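Local coordinates for protein adenylate kinase (Desulfovibrio gigas, PDB 2XB4) that probably catalyses the reversible transfer of the terminal phosphate between ATP and AMP, giving two ADP, and carries a zinc ion bound by three cysteines and a histidine, at residues Pro86-Thr89 with Val90-Gln93. Numbering follows the deposited sequence.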
loop_
_atom_site.group_PDB
_atom_site.type_symbol
_atom_site.label_atom_id
_atom_site.label_comp_id
_atom_site.label_asym_id
_atom_site.label_seq_id
_atom_site.Cartn_x
_atom_site.Cartn_y
_atom_site.Cartn_z
ATOM N N PRO A 86 -21.171 5.207 22.616
ATOM C CA PRO A 86 -21.909 4.022 22.166
ATOM C C PRO A 86 -22.121 4.023 20.652
ATOM O O PRO A 86 -22.100 5.092 20.015
ATOM C CB PRO A 86 -23.256 4.151 22.922
ATOM C CG PRO A 86 -23.412 5.672 23.050
ATOM C CD PRO A 86 -22.058 6.243 23.198
ATOM N N ARG A 87 -22.416 2.866 20.101
ATOM C CA ARG A 87 -22.711 2.811 18.661
ATOM C C ARG A 87 -24.190 2.550 18.340
ATOM O O ARG A 87 -24.635 2.675 17.165
ATOM C CB ARG A 87 -21.895 1.686 18.002
ATOM C CG ARG A 87 -20.358 2.013 17.934
ATOM C CD ARG A 87 -19.751 0.808 17.170
ATOM N NE ARG A 87 -19.520 1.118 15.739
ATOM C CZ ARG A 87 -19.361 0.163 14.787
ATOM N NH1 ARG A 87 -19.482 -1.154 15.146
ATOM N NH2 ARG A 87 -19.075 0.485 13.501
ATOM N N ASN A 88 -24.936 2.107 19.342
ATOM C CA ASN A 88 -26.351 1.808 19.073
ATOM C C ASN A 88 -27.173 2.249 20.301
ATOM O O ASN A 88 -26.598 2.651 21.343
ATOM C CB ASN A 88 -26.530 0.294 18.698
ATOM C CG ASN A 88 -26.081 -0.693 19.837
ATOM O OD1 ASN A 88 -26.324 -0.466 21.004
ATOM N ND2 ASN A 88 -25.430 -1.808 19.461
ATOM N N THR A 89 -28.493 2.139 20.189
ATOM C CA THR A 89 -29.391 2.677 21.225
ATOM C C THR A 89 -29.371 1.896 22.529
ATOM O O THR A 89 -29.479 2.505 23.637
ATOM C CB THR A 89 -30.839 2.859 20.718
ATOM O OG1 THR A 89 -31.206 1.674 20.006
ATOM C CG2 THR A 89 -30.891 4.004 19.723
ATOM N N VAL A 90 -29.277 0.566 22.424
ATOM C CA VAL A 90 -29.207 -0.286 23.631
ATOM C C VAL A 90 -27.951 0.082 24.436
ATOM O O VAL A 90 -28.024 0.304 25.664
ATOM C CB VAL A 90 -29.315 -1.816 23.309
ATOM C CG1 VAL A 90 -28.947 -2.715 24.534
ATOM C CG2 VAL A 90 -30.749 -2.197 22.727
ATOM N N GLN A 91 -26.797 0.192 23.769
ATOM C CA GLN A 91 -25.602 0.662 24.457
ATOM C C GLN A 91 -25.788 2.071 24.988
ATOM O O GLN A 91 -25.259 2.383 26.127
ATOM C CB GLN A 91 -24.378 0.739 23.530
ATOM C CG GLN A 91 -23.924 -0.649 23.087
ATOM C CD GLN A 91 -22.816 -0.586 21.957
ATOM O OE1 GLN A 91 -22.628 0.412 21.286
ATOM N NE2 GLN A 91 -22.082 -1.688 21.795
ATOM N N ALA A 92 -26.427 2.965 24.222
ATOM C CA ALA A 92 -26.494 4.353 24.690
ATOM C C ALA A 92 -27.293 4.442 25.993
ATOM O O ALA A 92 -26.993 5.307 26.907
ATOM C CB ALA A 92 -27.200 5.256 23.638
ATOM N N GLN A 93 -28.424 3.701 26.041
ATOM C CA GLN A 93 -29.282 3.796 27.234
ATOM C C GLN A 93 -28.533 3.070 28.436
ATOM O O GLN A 93 -28.544 3.535 29.580
ATOM C CB GLN A 93 -30.636 3.124 26.990
ATOM C CG GLN A 93 -31.425 3.083 28.271
ATOM C CD GLN A 93 -32.822 2.540 28.042
ATOM O OE1 GLN A 93 -33.219 2.276 26.895
ATOM N NE2 GLN A 93 -33.571 2.341 29.127
#
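A capping box closes the N-terminus of helix 89-101, where the loop from strand 80-83 turns into the helix. Asn88, the N-cap, accepts Gln91 N through OD1 at 2.9 Å, the donor lying nearly in line with the side-chain C=O (177°). Its CG stands between the backbone N and the carbonyl carbon (chi1 61°), which brings OD1 to the backbone N of Gln91. Gln91 answers in the other direction: with CG beside its own backbone N and the chain extended beyond, it reaches to the loop, where OE1 is held mainly by Arg87 N at 2.7 Å, while the return bond of the box, from Asn88 N, is long and weak. The two side chains cross at about a right angle, their amide planes 38° apart, and Gln91 CG lies 3.2 Å from Asn88 OD1. Pro86, which follows a cis peptide bond, packs against the same turn, with CB 3.6 Å from Gln91 CB and CG 3.9 Å from Ala92 CB. Ala92 N donates to Asn88 O and Gln93 N to Thr89 O, the first i to i+4 bonds of the helix. Asn88 ND2 bonds to Arg55 O of the second subunit. Gln91 OE1 thus ties its residue to Arg87, both predicted to bind AMP, consistent with a capping box at the AMP site of the adenylate kinase fold.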